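Long-range contacts in uncharacterized protein Atu1656/AGR_C_3050 (Agrobacterium tumefaciens, PDB 2OJH), which is of unknown function but folds as a six-bladed beta-propeller of the TolB family, a scaffold that in relatives probably serves protein-protein interaction: residues I85-S93 / G270-N278; N48-L56 / Y65-P73. All coordinates share one frame; numbering follows the deposited sequence.

Interaction 1 (I85-S93 / G270-N278)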
loop_
_atom_site.group_PDB
_atom_site.type_symbol
_atom_site.label_atom_id
_atom_site.label_comp_id
_atom_site.label_asym_id
_atom_site.label_seq_id
_atom_site.Cartn_x
_atom_site.Cartn_y
_atom_site.Cartn_z
ATOM N N ILE A 85 -6.661 10.695 12.524
ATOM C CA ILE A 85 -5.631 11.235 11.665
ATOM C C ILE A 85 -4.872 10.045 11.078
ATOM O O ILE A 85 -3.656 9.886 11.305
ATOM C CB ILE A 85 -4.663 12.232 12.369
ATOM C CG1 ILE A 85 -5.412 13.316 13.150
ATOM C CG2 ILE A 85 -3.791 12.933 11.318
ATOM C CD1 ILE A 85 -4.500 14.144 14.138
ATOM N N CYS A 86 -5.614 9.210 10.350
ATOM C CA CYS A 86 -5.074 8.076 9.607
ATOM C C CYS A 86 -4.387 8.533 8.320
ATOM O O CYS A 86 -4.843 9.473 7.639
ATOM C CB CYS A 86 -6.188 7.101 9.233
ATOM S SG CYS A 86 -6.847 6.294 10.658
ATOM N N ASN A 87 -3.299 7.869 7.962
ATOM C CA ASN A 87 -2.626 8.230 6.736
ATOM C C ASN A 87 -2.932 7.169 5.663
ATOM O O ASN A 87 -3.852 6.358 5.849
ATOM C CB ASN A 87 -1.122 8.456 6.980
ATOM C CG ASN A 87 -0.395 7.192 7.468
ATOM O OD1 ASN A 87 -0.722 6.074 7.052
ATOM N ND2 ASN A 87 0.639 7.378 8.325
ATOM N N ASN A 88 -2.161 7.164 4.579
ATOM C CA ASN A 88 -2.462 6.309 3.407
ATOM C C ASN A 88 -2.034 4.850 3.503
ATOM O O ASN A 88 -2.124 4.127 2.513
ATOM C CB ASN A 88 -1.767 6.840 2.166
ATOM C CG ASN A 88 -2.339 8.139 1.686
ATOM O OD1 ASN A 88 -3.136 8.809 2.388
ATOM N ND2 ASN A 88 -1.952 8.515 0.469
ATOM N N ASP A 89 -1.575 4.431 4.684
ATOM C CA ASP A 89 -0.935 3.122 4.865
ATOM C C ASP A 89 -1.814 2.308 5.778
ATOM O O ASP A 89 -1.824 2.525 6.990
ATOM C CB ASP A 89 0.463 3.302 5.471
ATOM C CG ASP A 89 1.357 4.217 4.665
ATOM O OD1 ASP A 89 1.387 4.154 3.403
ATOM O OD2 ASP A 89 2.109 4.994 5.298
ATOM N N HIS A 90 -2.574 1.384 5.195
ATOM C CA HIS A 90 -3.621 0.671 5.928
ATOM C C HIS A 90 -3.943 -0.594 5.157
ATOM O O HIS A 90 -3.572 -0.732 4.015
ATOM C CB HIS A 90 -4.891 1.536 6.110
ATOM C CG HIS A 90 -5.360 2.232 4.854
ATOM N ND1 HIS A 90 -6.051 1.578 3.854
ATOM C CD2 HIS A 90 -5.267 3.526 4.460
ATOM C CE1 HIS A 90 -6.331 2.430 2.883
ATOM N NE2 HIS A 90 -5.874 3.623 3.230
ATOM N N GLY A 91 -4.664 -1.527 5.746
ATOM C CA GLY A 91 -4.905 -2.753 5.010
ATOM C C GLY A 91 -5.925 -3.582 5.730
ATOM O O GLY A 91 -6.420 -3.168 6.785
ATOM N N ILE A 92 -6.260 -4.715 5.126
ATOM C CA ILE A 92 -7.340 -5.596 5.613
ATOM C C ILE A 92 -6.741 -6.999 5.751
ATOM O O ILE A 92 -5.913 -7.427 4.898
ATOM C CB ILE A 92 -8.534 -5.604 4.628
ATOM C CG1 ILE A 92 -9.034 -4.179 4.294
ATOM C CG2 ILE A 92 -9.691 -6.424 5.170
ATOM C CD1 ILE A 92 -10.146 -4.185 3.211
ATOM N N SER A 93 -7.063 -7.682 6.837
ATOM C CA SER A 93 -6.501 -8.995 7.115
ATOM C C SER A 93 -7.089 -9.996 6.130
ATOM O O SER A 93 -8.201 -9.797 5.640
ATOM C CB SER A 93 -6.847 -9.431 8.544
ATOM O OG SER A 93 -8.243 -9.563 8.640
ATOM N N GLY A 270 0.422 9.700 -8.211
ATOM C CA GLY A 270 1.620 9.363 -7.448
ATOM C C GLY A 270 1.169 9.080 -6.037
ATOM O O GLY A 270 0.585 8.024 -5.777
ATOM N N GLN A 271 1.425 10.012 -5.127
ATOM C CA GLN A 271 0.987 9.785 -3.741
ATOM C C GLN A 271 -0.541 9.617 -3.741
ATOM O O GLN A 271 -1.249 10.432 -4.344
ATOM C CB GLN A 271 1.420 10.964 -2.864
ATOM C CG GLN A 271 0.832 10.929 -1.424
ATOM C CD GLN A 271 1.469 9.843 -0.578
ATOM O OE1 GLN A 271 2.195 8.994 -1.090
ATOM N NE2 GLN A 271 1.241 9.887 0.728
ATOM N N GLY A 272 -1.034 8.595 -3.045
ATOM C CA GLY A 272 -2.474 8.304 -2.972
ATOM C C GLY A 272 -2.967 7.295 -4.016
ATOM O O GLY A 272 -3.971 6.588 -3.795
ATOM N N THR A 273 -2.282 7.230 -5.156
ATOM C CA THR A 273 -2.695 6.356 -6.256
ATOM C C THR A 273 -2.839 4.900 -5.768
ATOM O O THR A 273 -3.868 4.251 -6.010
ATOM C CB THR A 273 -1.722 6.499 -7.474
ATOM O OG1 THR A 273 -1.885 7.806 -8.016
ATOM C CG2 THR A 273 -2.013 5.491 -8.577
HETATM N N MSE A 274 -1.821 4.377 -5.076
HETATM C CA MSE A 274 -1.872 2.984 -4.611
HETATM C C MSE A 274 -0.915 2.723 -3.440
HETATM O O MSE A 274 -0.134 1.762 -3.485
HETATM C CB MSE A 274 -1.604 1.972 -5.762
HETATM C CG MSE A 274 -0.253 2.082 -6.374
HETATM SE SE MSE A 274 0.046 0.733 -7.778
HETATM C CE MSE A 274 -1.475 1.245 -8.950
ATOM N N ASN A 275 -0.958 3.539 -2.376
ATOM C CA ASN A 275 0.074 3.327 -1.336
ATOM C C ASN A 275 0.001 1.948 -0.723
ATOM O O ASN A 275 1.033 1.356 -0.368
ATOM C CB ASN A 275 0.000 4.362 -0.199
ATOM C CG ASN A 275 0.220 5.734 -0.686
ATOM O OD1 ASN A 275 -0.690 6.340 -1.257
ATOM N ND2 ASN A 275 1.439 6.246 -0.503
ATOM N N SER A 276 -1.219 1.457 -0.563
ATOM C CA SER A 276 -1.475 0.257 0.220
ATOM C C SER A 276 -1.881 -0.933 -0.680
ATOM O O SER A 276 -2.233 -0.724 -1.856
ATOM C CB SER A 276 -2.571 0.542 1.235
ATOM O OG SER A 276 -2.066 1.372 2.268
ATOM N N PRO A 277 -1.820 -2.173 -0.149
ATOM C CA PRO A 277 -2.119 -3.355 -0.976
ATOM C C PRO A 277 -3.462 -3.238 -1.682
ATOM O O PRO A 277 -4.500 -3.081 -1.021
ATOM C CB PRO A 277 -2.094 -4.509 0.012
ATOM C CG PRO A 277 -1.214 -4.061 1.138
ATOM C CD PRO A 277 -1.417 -2.544 1.227
ATOM N N ASN A 278 -3.443 -3.241 -3.022
ATOM C CA ASN A 278 -4.663 -2.869 -3.782
ATOM C C ASN A 278 -5.346 -3.927 -4.703
ATOM O O ASN A 278 -6.199 -3.581 -5.529
ATOM C CB ASN A 278 -4.330 -1.641 -4.607
ATOM C CG ASN A 278 -3.196 -1.894 -5.556
ATOM O OD1 ASN A 278 -2.349 -2.761 -5.304
ATOM N ND2 ASN A 278 -3.188 -1.180 -6.671
HETATM O O HOH W 1 -1.249 11.544 1.978
HETATM O O HOH W 2 3.466 5.093 1.426
#
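Ser276 OG is gripped from two directions by the backbone of 85-93. Ser276 OG donates to Asn88 O over 2.8 Å, in the carbonyl plane on a lone pair, and accepts from His90 N at 3.0 Å with an N-H...O angle of 162°. Giving and taking at once fixes the rotation of the hydroxyl. OG is anti to its own carbonyl carbon (chi1 -73°), and from there it also lies over the centre of one face of the His90 imidazole. That ring is held at both nitrogens, ND1 by Asn48 and NE2 by Asn59, which sets its tilt.

Asn275 OD1 is a shared acceptor that receives two N-H groups. Gly272 N, 2.9 Å away, uses a lone pair in the carbonyl plane, whereas Asn88 ND2, 3.0 Å from Asn275 OD1, comes from above that plane, 62° out of it. Asn275 OD1 nevertheless lies close to the amide plane of Asn88, and the two amides are turned steeply against each other. Asn88 is itself held by Asn59 at OD1 and by Glu45 at ND2. The other end of the Asn275 amide reaches back along its own loop, ND2 donating to Gln271 OE1 at 2.9 Å. A water 3.0 Å from both Asn275 ND2 and Asp89 OD1 bridges the two.

Asn87 OD1 accepts from Asp89 N two residues on, an Asx turn that bends the chain where it meets the other loop. The contact centre lies about 4 Å from the centre of the chain, and the side chain of Asp89 is about 5 Å from a bound acetic acid, probably from the crystallisation liquor. Such a network of mostly buried polar side chains, joining loops around the central axis, is consistent with the channel region of a beta-propeller.

Interaction 2 (N48-L56 / Y65-P73)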
loop_
_atom_site.group_PDB
_atom_site.type_symbol
_atom_site.label_atom_id
_atom_site.label_comp_id
_atom_site.label_asym_id
_atom_site.label_seq_id
_atom_site.Cartn_x
_atom_site.Cartn_y
_atom_site.Cartn_z
ATOM N N ASN A 48 -7.577 -0.260 -0.543
ATOM C CA ASN A 48 -7.500 -1.721 -0.367
ATOM C C ASN A 48 -8.766 -2.346 -0.952
ATOM O O ASN A 48 -9.794 -1.679 -1.095
ATOM C CB ASN A 48 -7.557 -2.127 1.129
ATOM C CG ASN A 48 -6.492 -1.483 1.982
ATOM O OD1 ASN A 48 -6.809 -0.864 2.991
ATOM N ND2 ASN A 48 -5.223 -1.618 1.597
ATOM N N TRP A 49 -8.705 -3.644 -1.247
ATOM C CA TRP A 49 -9.854 -4.358 -1.762
ATOM C C TRP A 49 -10.176 -5.455 -0.790
ATOM O O TRP A 49 -9.294 -6.254 -0.463
ATOM C CB TRP A 49 -9.496 -4.959 -3.122
ATOM C CG TRP A 49 -10.672 -5.312 -4.023
ATOM C CD1 TRP A 49 -11.848 -5.961 -3.677
ATOM C CD2 TRP A 49 -10.744 -5.074 -5.436
ATOM N NE1 TRP A 49 -12.632 -6.143 -4.808
ATOM C CE2 TRP A 49 -11.972 -5.610 -5.895
ATOM C CE3 TRP A 49 -9.862 -4.486 -6.368
ATOM C CZ2 TRP A 49 -12.362 -5.543 -7.251
ATOM C CZ3 TRP A 49 -10.253 -4.415 -7.706
ATOM C CH2 TRP A 49 -11.490 -4.948 -8.133
ATOM N N SER A 50 -11.419 -5.498 -0.328
ATOM C CA SER A 50 -11.834 -6.457 0.680
ATOM C C SER A 50 -11.657 -7.900 0.208
ATOM O O SER A 50 -11.822 -8.194 -0.978
ATOM C CB SER A 50 -13.273 -6.193 1.101
ATOM O OG SER A 50 -14.217 -6.689 0.176
ATOM N N PRO A 51 -11.279 -8.807 1.132
ATOM C CA PRO A 51 -11.043 -10.193 0.737
ATOM C C PRO A 51 -12.269 -10.922 0.239
ATOM O O PRO A 51 -12.116 -11.909 -0.464
ATOM C CB PRO A 51 -10.504 -10.853 2.019
ATOM C CG PRO A 51 -10.108 -9.776 2.882
ATOM C CD PRO A 51 -10.962 -8.590 2.551
ATOM N N ASP A 52 -13.465 -10.457 0.590
ATOM C CA ASP A 52 -14.680 -11.017 0.006
ATOM C C ASP A 52 -15.051 -10.356 -1.334
ATOM O O ASP A 52 -16.052 -10.693 -1.933
ATOM C CB ASP A 52 -15.863 -10.979 0.986
ATOM C CG ASP A 52 -16.313 -9.569 1.333
ATOM O OD1 ASP A 52 -15.821 -8.592 0.731
ATOM O OD2 ASP A 52 -17.188 -9.431 2.222
ATOM N N GLY A 53 -14.252 -9.399 -1.785
ATOM C CA GLY A 53 -14.429 -8.824 -3.120
ATOM C C GLY A 53 -15.421 -7.685 -3.201
ATOM O O GLY A 53 -15.524 -7.024 -4.247
ATOM N N LYS A 54 -16.121 -7.425 -2.098
ATOM C CA LYS A 54 -17.294 -6.571 -2.119
ATOM C C LYS A 54 -17.107 -5.066 -1.924
ATOM O O LYS A 54 -18.015 -4.288 -2.249
ATOM C CB LYS A 54 -18.261 -7.026 -1.043
ATOM C CG LYS A 54 -18.863 -8.383 -1.300
ATOM C CD LYS A 54 -20.023 -8.596 -0.352
ATOM C CE LYS A 54 -20.851 -9.782 -0.806
ATOM N NZ LYS A 54 -22.155 -9.881 -0.093
ATOM N N TYR A 55 -15.986 -4.650 -1.342
ATOM C CA TYR A 55 -15.781 -3.222 -1.144
ATOM C C TYR A 55 -14.331 -2.789 -1.224
ATOM O O TYR A 55 -13.402 -3.608 -1.096
ATOM C CB TYR A 55 -16.393 -2.748 0.166
ATOM C CG TYR A 55 -15.731 -3.279 1.428
ATOM C CD1 TYR A 55 -14.632 -2.615 1.987
ATOM C CD2 TYR A 55 -16.228 -4.411 2.094
ATOM C CE1 TYR A 55 -14.030 -3.076 3.152
ATOM C CE2 TYR A 55 -15.619 -4.876 3.271
ATOM C CZ TYR A 55 -14.528 -4.196 3.785
ATOM O OH TYR A 55 -13.902 -4.611 4.941
ATOM N N LEU A 56 -14.139 -1.489 -1.442
ATOM C CA LEU A 56 -12.829 -0.884 -1.318
ATOM C C LEU A 56 -12.727 -0.099 -0.019
ATOM O O LEU A 56 -13.709 0.510 0.434
ATOM C CB LEU A 56 -12.509 0.053 -2.503
ATOM C CG LEU A 56 -12.643 -0.547 -3.908
ATOM C CD1 LEU A 56 -12.478 0.553 -4.943
ATOM C CD2 LEU A 56 -11.645 -1.688 -4.169
ATOM N N TYR A 65 -12.894 5.035 4.941
ATOM C CA TYR A 65 -14.206 4.822 4.325
ATOM C C TYR A 65 -14.307 3.517 3.533
ATOM O O TYR A 65 -13.373 3.148 2.810
ATOM C CB TYR A 65 -14.528 5.974 3.364
ATOM C CG TYR A 65 -14.619 7.327 4.007
ATOM C CD1 TYR A 65 -13.483 8.099 4.210
ATOM C CD2 TYR A 65 -15.850 7.855 4.378
ATOM C CE1 TYR A 65 -13.565 9.366 4.812
ATOM C CE2 TYR A 65 -15.943 9.127 4.958
ATOM C CZ TYR A 65 -14.790 9.865 5.175
ATOM O OH TYR A 65 -14.854 11.115 5.751
ATOM N N ARG A 66 -15.458 2.851 3.629
ATOM C CA ARG A 66 -15.768 1.723 2.740
ATOM C C ARG A 66 -16.606 2.210 1.541
ATOM O O ARG A 66 -17.576 2.954 1.715
ATOM C CB ARG A 66 -16.544 0.627 3.487
ATOM C CG ARG A 66 -15.817 0.019 4.675
ATOM C CD ARG A 66 -16.655 -1.062 5.353
ATOM N NE ARG A 66 -16.306 -1.167 6.776
ATOM C CZ ARG A 66 -16.923 -0.501 7.766
ATOM N NH1 ARG A 66 -16.539 -0.667 9.034
ATOM N NH2 ARG A 66 -17.920 0.347 7.498
ATOM N N LEU A 67 -16.220 1.793 0.334
ATOM C CA LEU A 67 -16.996 2.069 -0.880
ATOM C C LEU A 67 -17.409 0.744 -1.511
ATOM O O LEU A 67 -16.543 -0.003 -1.994
ATOM C CB LEU A 67 -16.171 2.864 -1.880
ATOM C CG LEU A 67 -15.910 4.350 -1.631
ATOM C CD1 LEU A 67 -15.014 4.637 -0.401
ATOM C CD2 LEU A 67 -15.242 4.878 -2.884
ATOM N N SER A 68 -18.708 0.449 -1.472
ATOM C CA SER A 68 -19.233 -0.802 -2.012
ATOM C C SER A 68 -19.096 -0.877 -3.527
ATOM O O SER A 68 -19.365 0.087 -4.228
ATOM C CB SER A 68 -20.695 -0.987 -1.623
ATOM O OG SER A 68 -21.144 -2.248 -2.064
ATOM N N LEU A 69 -18.684 -2.040 -4.010
ATOM C CA LEU A 69 -18.497 -2.274 -5.450
ATOM C C LEU A 69 -19.778 -2.700 -6.183
ATOM O O LEU A 69 -19.812 -2.713 -7.411
ATOM C CB LEU A 69 -17.365 -3.269 -5.692
ATOM C CG LEU A 69 -15.983 -2.663 -5.391
ATOM C CD1 LEU A 69 -14.941 -3.725 -5.432
ATOM C CD2 LEU A 69 -15.631 -1.534 -6.371
ATOM N N ALA A 70 -20.819 -3.032 -5.429
ATOM C CA ALA A 70 -22.165 -3.240 -5.991
ATOM C C ALA A 70 -23.121 -2.327 -5.248
ATOM O O ALA A 70 -22.954 -2.074 -4.052
ATOM C CB ALA A 70 -22.592 -4.671 -5.836
ATOM N N GLY A 71 -24.121 -1.818 -5.947
ATOM C CA GLY A 71 -25.035 -0.857 -5.336
ATOM C C GLY A 71 -24.311 0.446 -5.056
ATOM O O GLY A 71 -23.444 0.853 -5.827
ATOM N N ASP A 72 -24.661 1.073 -3.934
ATOM C CA ASP A 72 -24.205 2.415 -3.579
ATOM C C ASP A 72 -22.710 2.495 -3.285
ATOM O O ASP A 72 -22.256 1.982 -2.269
ATOM C CB ASP A 72 -25.002 2.941 -2.371
ATOM C CG ASP A 72 -24.716 4.405 -2.071
ATOM O OD1 ASP A 72 -23.895 5.031 -2.784
ATOM O OD2 ASP A 72 -25.322 4.931 -1.116
ATOM N N PRO A 73 -21.940 3.156 -4.169
ATOM C CA PRO A 73 -20.497 3.305 -3.936
ATOM C C PRO A 73 -20.151 4.473 -3.009
ATOM O O PRO A 73 -18.981 4.688 -2.712
ATOM C CB PRO A 73 -19.953 3.574 -5.339
ATOM C CG PRO A 73 -21.082 4.319 -6.029
ATOM C CD PRO A 73 -22.368 3.788 -5.435
HETATM O O HOH W 3 -20.233 -4.950 -3.686
#
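Leu69 reaches back over the 48-56 segment along its whole side chain. Its CB packs 3.6 Å from Lys54 O, the same oxygen that accepts the nearly straight bond from Leu69 N (2.9 Å, 175° at the hydrogen), and Leu69 CG still faces Lys54 O at 4.1 Å. With CG anti to the carbonyl carbon (chi1 -72°), the methyls part. Leu69 CD1 lies 3.4 Å from Trp49 NE1, approaching the indole obliquely, and also touches Leu56 CD2, while Leu69 CD2 meets Leu56 CG and Leu56 CD1, both at 4.0 Å. Leu56 CD2 packs on the same side of the indole, so both leucines press against Trp49. Trp49 NE1 donates to Gly53 O close to the ring plane, which steadies the indole.

The backbones form an antiparallel hairpin. Leu56 and Leu67 form a hydrogen-bonded pair, with Leu67 N 2.8 Å from Leu56 O and Leu56 N giving the return bond to Leu67 O; Tyr55 and Ser68 form the next, non-hydrogen-bonded pair. The extended Arg66 chain runs alongside the Tyr55 phenol, its CD 4.1 Å from the ring centroid, 16° off the normal, a CH-pi contact. Ser50 CB covers the opposite face. The guanidinium continues past the ring to a salt bridge with Glu76, and Tyr99 OH bonds both Arg66 NE and Tyr55 OH.

Strands 45-49, 55-60, 63-68 and 76-77 make one four-stranded antiparallel propeller blade. Trp49, Leu56 and Leu69 all pack on strand 22-28, and Trp49 and Leu56 also on strand 285-291, whereas Tyr55 and Arg66 turn toward the blade that contains strand 98-103.

From the N terminus, interaction 2 comes first: its segments, 48-56 and 65-73, are separated by only eight residues, and the contact closes the hairpin of strands 55-60 and 63-68 within one blade. Interaction 1 opens afterwards, at 85-93, and closes only at 270-278, after 176 residues that run through most of the propeller. The two are therefore in series, neither nested nor crossed. In space their centres lie 15 Å apart, yet the two contacts touch at Asn48, whose ND2 is 3.1 Å from Pro277 O, a probable hydrogen bond. The local hairpin is thus tied to the long-range closure near the propeller axis.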